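Local atomic coordinates of GTPase activator-like protein (Chaetomium thermophilum, PDB entry 5HIU), a protein that probably acts as a GTPase activator of the TSC2 family, this chain being the helical N-terminal part of the longer protein. Residues 58-69 / 81-91. Sequence-based numbering, arbitrary orientation.
Sequences VHAIWHAAKDMI and SWELLIECVKY
With CG trans to its backbone N (chi1 -179°), Trp62 turns its indole toward Leu85, Cys88 and Val89, while Leu85, its CG set trans to the carbonyl carbon instead, meets it at about a right angle. Leu85 CD2 sits over one face of the indole, 3.5 Å from the centroid of the Trp62 six-membered ring, a CH-pi contact. Cys88 CB lies at the edge of the same ring, and Val89 CG1 comes within 3.5 Å of Trp62 CZ3. The other branch of the leucine, Leu85 CD1, points tip to tip at Ile69. Ile69 CD1 in turn lies almost squarely over the Trp82 five-membered ring, 3.4 Å from its centroid and 9° off the normal; the indole nitrogen of Trp82 is held by Asp114. The one hydrogen bond between the segments runs from Ser81 OG to Ala65 O (3.0 Å). The hydroxyl stands above the carbonyl plane, and Met68 N reaches the same oxygen from the opposite face, so two donors grip it just before the 3-10 segment 67-69. Toward the other end, Val58 CG2 packs on Cys88 CB and Ile61 CG2 on Leu84 CD1. Helices 22-33 and 96-107 also touch segment 58-69. Helices 59-65 and 81-89 run nearly antiparallel, 156° between directions, their axes 10.0 Å apart at closest approach, packed through a buried apolar seam, consistent with the alpha-solenoid that the successive helices of this elongated, strand-free chain build.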
ATOM      1  N   VAL A  58     -29.240 -25.770  -3.409  1.00 87.77           N
ATOM      2  CA  VAL A  58     -29.178 -25.182  -2.087  1.00 84.51           C
ATOM      3  C   VAL A  58     -30.223 -24.080  -1.907  1.00 80.78           C
ATOM      4  O   VAL A  58     -30.384 -23.561  -0.814  1.00 76.19           O
ATOM      5  CB  VAL A  58     -27.753 -24.650  -1.793  1.00 85.07           C
ATOM      6  CG1 VAL A  58     -26.710 -25.713  -2.153  1.00 87.21           C
ATOM      7  CG2 VAL A  58     -27.475 -23.328  -2.512  1.00 83.21           C
ATOM      8  N   HIS A  59     -30.948 -23.736  -2.964  1.00 82.16           N
ATOM      9  CA  HIS A  59     -31.785 -22.542  -2.937  1.00 88.44           C
ATOM     10  C   HIS A  59     -32.844 -22.502  -1.832  1.00 84.53           C
ATOM     11  O   HIS A  59     -32.991 -21.483  -1.157  1.00 82.42           O
ATOM     12  CB  HIS A  59     -32.474 -22.342  -4.277  1.00 98.92           C
ATOM     13  CG  HIS A  59     -33.067 -20.981  -4.443  1.00111.11           C
ATOM     14  ND1 HIS A  59     -32.391 -19.831  -4.094  1.00115.34           N
ATOM     15  CD2 HIS A  59     -34.261 -20.581  -4.940  1.00123.37           C
ATOM     16  CE1 HIS A  59     -33.141 -18.781  -4.372  1.00119.39           C
ATOM     17  NE2 HIS A  59     -34.279 -19.208  -4.890  1.00126.46           N
ATOM     18  N   ALA A  60     -33.600 -23.584  -1.668  1.00 83.63           N
ATOM     19  CA  ALA A  60     -34.667 -23.615  -0.661  1.00 83.62           C
ATOM     20  C   ALA A  60     -34.077 -23.773   0.747  1.00 78.43           C
ATOM     21  O   ALA A  60     -34.612 -23.254   1.732  1.00 79.69           O
ATOM     22  CB  ALA A  60     -35.644 -24.731  -0.969  1.00 85.59           C
ATOM     23  N   ILE A  61     -32.955 -24.479   0.817  1.00 74.22           N
ATOM     24  CA  ILE A  61     -32.158 -24.549   2.029  1.00 71.49           C
ATOM     25  C   ILE A  61     -31.711 -23.136   2.443  1.00 70.47           C
ATOM     26  O   ILE A  61     -31.725 -22.792   3.618  1.00 72.87           O
ATOM     27  CB  ILE A  61     -30.944 -25.488   1.836  1.00 70.40           C
ATOM     28  CG1 ILE A  61     -31.398 -26.940   1.642  1.00 75.07           C
ATOM     29  CG2 ILE A  61     -30.009 -25.416   3.030  1.00 71.16           C
ATOM     30  CD1 ILE A  61     -30.346 -27.856   1.048  1.00 77.55           C
ATOM     31  N   TRP A  62     -31.307 -22.315   1.478  1.00 69.24           N
ATOM     32  CA  TRP A  62     -30.868 -20.972   1.792  1.00 63.84           C
ATOM     33  C   TRP A  62     -31.996 -20.241   2.482  1.00 64.69           C
ATOM     34  O   TRP A  62     -31.805 -19.660   3.545  1.00 63.03           O
ATOM     35  CB  TRP A  62     -30.454 -20.214   0.534  1.00 62.93           C
ATOM     36  CG  TRP A  62     -29.969 -18.836   0.834  1.00 64.96           C
ATOM     37  CD1 TRP A  62     -30.724 -17.697   0.928  1.00 68.07           C
ATOM     38  CD2 TRP A  62     -28.617 -18.444   1.101  1.00 64.59           C
ATOM     39  NE1 TRP A  62     -29.920 -16.619   1.231  1.00 71.49           N
ATOM     40  CE2 TRP A  62     -28.625 -17.054   1.356  1.00 65.68           C
ATOM     41  CE3 TRP A  62     -27.399 -19.132   1.143  1.00 64.71           C
ATOM     42  CZ2 TRP A  62     -27.462 -16.342   1.644  1.00 62.54           C
ATOM     43  CZ3 TRP A  62     -26.238 -18.419   1.438  1.00 64.92           C
ATOM     44  CH2 TRP A  62     -26.283 -17.031   1.670  1.00 63.64           C
ATOM     45  N   HIS A  63     -33.180 -20.296   1.883  1.00 69.37           N
ATOM     46  CA  HIS A  63     -34.300 -19.518   2.375  1.00 72.23           C
ATOM     47  C   HIS A  63     -34.764 -20.023   3.718  1.00 72.41           C
ATOM     48  O   HIS A  63     -35.109 -19.243   4.619  1.00 72.34           O
ATOM     49  CB  HIS A  63     -35.464 -19.593   1.413  1.00 79.91           C
ATOM     50  CG  HIS A  63     -35.140 -19.131   0.039  1.00 81.61           C
ATOM     51  ND1 HIS A  63     -34.157 -18.203  -0.226  1.00 83.44           N
ATOM     52  CD2 HIS A  63     -35.689 -19.455  -1.151  1.00 88.80           C
ATOM     53  CE1 HIS A  63     -34.100 -17.990  -1.528  1.00 85.22           C
ATOM     54  NE2 HIS A  63     -35.024 -18.734  -2.110  1.00 89.63           N
ATOM     55  N   ALA A  64     -34.781 -21.340   3.856  1.00 71.60           N
ATOM     56  CA  ALA A  64     -35.133 -21.928   5.130  1.00 74.53           C
ATOM     57  C   ALA A  64     -34.328 -21.286   6.275  1.00 74.04           C
ATOM     58  O   ALA A  64     -34.888 -20.985   7.319  1.00 80.32           O
ATOM     59  CB  ALA A  64     -34.910 -23.432   5.086  1.00 74.64           C
ATOM     60  N   ALA A  65     -33.032 -21.044   6.046  1.00 71.96           N
ATOM     61  CA  ALA A  65     -32.065 -20.744   7.112  1.00 64.75           C
ATOM     62  C   ALA A  65     -31.692 -19.291   7.287  1.00 62.98           C
ATOM     63  O   ALA A  65     -31.264 -18.923   8.369  1.00 65.31           O
ATOM     64  CB  ALA A  65     -30.791 -21.537   6.871  1.00 61.67           C
ATOM     65  N   LYS A  66     -31.803 -18.479   6.233  1.00 61.84           N
ATOM     66  CA  LYS A  66     -31.240 -17.122   6.247  1.00 63.43           C
ATOM     67  C   LYS A  66     -31.648 -16.237   7.424  1.00 68.29           C
ATOM     68  O   LYS A  66     -30.866 -15.387   7.860  1.00 70.03           O
ATOM     69  CB  LYS A  66     -31.499 -16.393   4.935  1.00 66.59           C
ATOM     70  CG  LYS A  66     -32.958 -16.202   4.564  1.00 74.96           C
ATOM     71  CD  LYS A  66     -33.061 -15.887   3.078  1.00 78.62           C
ATOM     72  CE  LYS A  66     -34.485 -15.865   2.575  1.00 84.89           C
ATOM     73  NZ  LYS A  66     -34.910 -14.480   2.251  1.00 92.23           N
ATOM     74  N   ASP A  67     -32.851 -16.443   7.949  1.00 69.96           N
ATOM     75  CA  ASP A  67     -33.322 -15.688   9.125  1.00 68.26           C
ATOM     76  C   ASP A  67     -32.524 -15.977  10.391  1.00 66.33           C
ATOM     77  O   ASP A  67     -32.416 -15.106  11.250  1.00 71.34           O
ATOM     78  CB  ASP A  67     -34.800 -15.959   9.387  1.00 70.91           C
ATOM     79  CG  ASP A  67     -35.056 -17.379   9.808  1.00 71.56           C
ATOM     80  OD1 ASP A  67     -34.960 -17.680  11.012  1.00 74.21           O
ATOM     81  OD2 ASP A  67     -35.340 -18.212   8.931  1.00 75.35           O
ATOM     82  N   MET A  68     -31.956 -17.179  10.500  1.00 62.22           N
ATOM     83  CA  MET A  68     -31.186 -17.582  11.688  1.00 62.39           C
ATOM     84  C   MET A  68     -29.874 -16.788  11.881  1.00 61.09           C
ATOM     85  O   MET A  68     -29.299 -16.801  12.967  1.00 56.65           O
ATOM     86  CB  MET A  68     -30.862 -19.077  11.633  1.00 63.85           C
ATOM     87  CG  MET A  68     -32.079 -19.976  11.593  1.00 65.76           C
ATOM     88  SD  MET A  68     -31.710 -21.723  11.344  1.00 72.42           S
ATOM     89  CE  MET A  68     -31.046 -22.133  12.963  1.00 77.57           C
ATOM     90  N   ILE A  69     -29.425 -16.113  10.823  1.00 61.17           N
ATOM     91  CA  ILE A  69     -28.248 -15.246  10.824  1.00 59.80           C
ATOM     92  C   ILE A  69     -28.535 -13.909  11.475  1.00 63.60           C
ATOM     93  O   ILE A  69     -27.632 -13.174  11.784  1.00 62.88           O
ATOM     94  CB  ILE A  69     -27.832 -14.981   9.367  1.00 64.70           C
ATOM     95  CG1 ILE A  69     -27.403 -16.279   8.712  1.00 66.93           C
ATOM     96  CG2 ILE A  69     -26.717 -13.968   9.234  1.00 68.41           C
ATOM     97  CD1 ILE A  69     -26.384 -17.059   9.483  1.00 61.72           C
ATOM     98  N   SER A  81     -26.040 -21.532  11.285  1.00 57.78           N
ATOM     99  CA  SER A  81     -26.641 -21.066  10.041  1.00 56.53           C
ATOM    100  C   SER A  81     -25.592 -20.520   9.072  1.00 53.38           C
ATOM    101  O   SER A  81     -25.629 -20.815   7.883  1.00 56.08           O
ATOM    102  CB  SER A  81     -27.705 -20.004  10.354  1.00 57.41           C
ATOM    103  OG  SER A  81     -28.407 -19.589   9.194  1.00 61.72           O
ATOM    104  N   TRP A  82     -24.665 -19.714   9.577  1.00 52.33           N
ATOM    105  CA  TRP A  82     -23.582 -19.178   8.751  1.00 51.81           C
ATOM    106  C   TRP A  82     -22.805 -20.278   8.087  1.00 50.12           C
ATOM    107  O   TRP A  82     -22.420 -20.184   6.935  1.00 49.53           O
ATOM    108  CB  TRP A  82     -22.594 -18.392   9.586  1.00 50.58           C
ATOM    109  CG  TRP A  82     -22.946 -17.016   9.825  1.00 46.28           C
ATOM    110  CD1 TRP A  82     -23.188 -16.444  11.024  1.00 49.24           C
ATOM    111  CD2 TRP A  82     -23.060 -15.996   8.860  1.00 49.03           C
ATOM    112  NE1 TRP A  82     -23.457 -15.117  10.873  1.00 51.40           N
ATOM    113  CE2 TRP A  82     -23.391 -14.812   9.543  1.00 52.11           C
ATOM    114  CE3 TRP A  82     -22.938 -15.959   7.474  1.00 52.21           C
ATOM    115  CZ2 TRP A  82     -23.592 -13.603   8.890  1.00 52.23           C
ATOM    116  CZ3 TRP A  82     -23.142 -14.756   6.824  1.00 52.40           C
ATOM    117  CH2 TRP A  82     -23.466 -13.596   7.535  1.00 53.27           C
ATOM    118  N   GLU A  83     -22.557 -21.323   8.841  1.00 51.96           N
ATOM    119  CA  GLU A  83     -21.798 -22.445   8.331  1.00 57.55           C
ATOM    120  C   GLU A  83     -22.541 -23.191   7.252  1.00 59.49           C
ATOM    121  O   GLU A  83     -21.929 -23.754   6.339  1.00 62.60           O
ATOM    122  CB  GLU A  83     -21.439 -23.364   9.469  1.00 59.97           C
ATOM    123  CG  GLU A  83     -20.560 -22.642  10.459  1.00 64.14           C
ATOM    124  CD  GLU A  83     -20.150 -23.503  11.603  1.00 68.06           C
ATOM    125  OE1 GLU A  83     -21.036 -24.174  12.197  1.00 65.05           O
ATOM    126  OE2 GLU A  83     -18.932 -23.462  11.891  1.00 74.13           O
ATOM    127  N   LEU A  84     -23.863 -23.180   7.353  1.00 57.88           N
ATOM    128  CA  LEU A  84     -24.691 -23.836   6.380  1.00 59.83           C
ATOM    129  C   LEU A  84     -24.742 -22.972   5.134  1.00 60.99           C
ATOM    130  O   LEU A  84     -24.739 -23.499   4.020  1.00 60.87           O
ATOM    131  CB  LEU A  84     -26.085 -24.067   6.951  1.00 61.22           C
ATOM    132  CG  LEU A  84     -27.205 -24.399   5.967  1.00 65.79           C
ATOM    133  CD1 LEU A  84     -27.008 -25.792   5.391  1.00 67.37           C
ATOM    134  CD2 LEU A  84     -28.545 -24.282   6.672  1.00 67.88           C
ATOM    135  N   LEU A  85     -24.805 -21.650   5.329  1.00 62.03           N
ATOM    136  CA  LEU A  85     -24.891 -20.704   4.209  1.00 61.27           C
ATOM    137  C   LEU A  85     -23.573 -20.686   3.424  1.00 57.28           C
ATOM    138  O   LEU A  85     -23.555 -20.620   2.196  1.00 60.28           O
ATOM    139  CB  LEU A  85     -25.252 -19.300   4.706  1.00 58.31           C
ATOM    140  CG  LEU A  85     -26.648 -19.078   5.310  1.00 62.70           C
ATOM    141  CD1 LEU A  85     -26.832 -17.614   5.699  1.00 58.89           C
ATOM    142  CD2 LEU A  85     -27.783 -19.488   4.375  1.00 64.28           C
ATOM    143  N   ILE A  86     -22.482 -20.766   4.156  1.00 53.80           N
ATOM    144  CA  ILE A  86     -21.153 -20.808   3.583  1.00 56.63           C
ATOM    145  C   ILE A  86     -21.010 -22.001   2.655  1.00 62.71           C
ATOM    146  O   ILE A  86     -20.469 -21.877   1.548  1.00 66.34           O
ATOM    147  CB  ILE A  86     -20.106 -20.854   4.713  1.00 53.14           C
ATOM    148  CG1 ILE A  86     -19.874 -19.442   5.215  1.00 47.45           C
ATOM    149  CG2 ILE A  86     -18.795 -21.450   4.245  1.00 55.23           C
ATOM    150  CD1 ILE A  86     -19.335 -19.390   6.605  1.00 48.05           C
ATOM    151  N   GLU A  87     -21.500 -23.153   3.092  1.00 62.15           N
ATOM    152  CA  GLU A  87     -21.460 -24.329   2.232  1.00 67.03           C
ATOM    153  C   GLU A  87     -22.373 -24.152   1.040  1.00 68.02           C
ATOM    154  O   GLU A  87     -22.040 -24.613  -0.038  1.00 76.68           O
ATOM    155  CB  GLU A  87     -21.804 -25.618   2.992  1.00 71.59           C
ATOM    156  CG  GLU A  87     -20.721 -26.069   3.957  1.00 73.35           C
ATOM    157  CD  GLU A  87     -19.352 -26.158   3.302  1.00 79.39           C
ATOM    158  OE1 GLU A  87     -19.144 -27.093   2.504  1.00 90.61           O
ATOM    159  OE2 GLU A  87     -18.483 -25.291   3.576  1.00 75.39           O
ATOM    160  N   CYS A  88     -23.506 -23.475   1.225  1.00 66.13           N
ATOM    161  CA  CYS A  88     -24.457 -23.264   0.134  1.00 67.03           C
ATOM    162  C   CYS A  88     -23.910 -22.374  -0.989  1.00 66.50           C
ATOM    163  O   CYS A  88     -24.072 -22.687  -2.161  1.00 67.24           O
ATOM    164  CB  CYS A  88     -25.781 -22.707   0.664  1.00 68.81           C
ATOM    165  SG  CYS A  88     -26.711 -23.902   1.655  1.00 72.59           S
ATOM    166  N   VAL A  89     -23.264 -21.269  -0.650  1.00 63.96           N
ATOM    167  CA  VAL A  89     -22.796 -20.362  -1.691  1.00 63.68           C
ATOM    168  C   VAL A  89     -21.797 -21.028  -2.626  1.00 67.93           C
ATOM    169  O   VAL A  89     -21.672 -20.608  -3.753  1.00 75.66           O
ATOM    170  CB  VAL A  89     -22.202 -19.060  -1.136  1.00 63.24           C
ATOM    171  CG1 VAL A  89     -23.285 -18.236  -0.472  1.00 63.05           C
ATOM    172  CG2 VAL A  89     -21.058 -19.326  -0.166  1.00 63.27           C
ATOM    173  N   LYS A  90     -21.104 -22.066  -2.160  1.00 74.17           N
ATOM    174  CA  LYS A  90     -20.136 -22.810  -2.978  1.00 73.96           C
ATOM    175  C   LYS A  90     -20.783 -23.463  -4.198  1.00 76.42           C
ATOM    176  O   LYS A  90     -20.153 -23.577  -5.241  1.00 88.68           O
ATOM    177  CB  LYS A  90     -19.394 -23.850  -2.129  1.00 73.89           C
ATOM    178  CG  LYS A  90     -18.421 -23.224  -1.140  1.00 74.91           C
ATOM    179  CD  LYS A  90     -18.041 -24.147   0.007  1.00 79.89           C
ATOM    180  CE  LYS A  90     -17.097 -23.415   0.960  1.00 84.43           C
ATOM    181  NZ  LYS A  90     -16.547 -24.209   2.101  1.00 84.63           N
ATOM    182  N   TYR A  91     -22.040 -23.855  -4.071  1.00 75.23           N
ATOM    183  CA  TYR A  91     -22.825 -24.414  -5.177  1.00 82.91           C
ATOM    184  C   TYR A  91     -22.501 -23.710  -6.493  1.00 88.67           C
ATOM    185  O   TYR A  91     -22.630 -22.488  -6.585  1.00 87.60           O
ATOM    186  CB  TYR A  91     -24.305 -24.249  -4.861  1.00 82.16           C
ATOM    187  CG  TYR A  91     -25.282 -24.823  -5.854  1.00 89.73           C
ATOM    188  CD1 TYR A  91     -25.510 -26.190  -5.925  1.00 93.79           C
ATOM    189  CD2 TYR A  91     -26.033 -23.991  -6.683  1.00 95.37           C
ATOM    190  CE1 TYR A  91     -26.430 -26.720  -6.813  1.00 95.62           C
ATOM    191  CE2 TYR A  91     -26.956 -24.509  -7.572  1.00 97.50           C
ATOM    192  CZ  TYR A  91     -27.152 -25.877  -7.627  1.00 98.88           C
ATOM    193  OH  TYR A  91     -28.070 -26.395  -8.505  1.00104.78           O
TER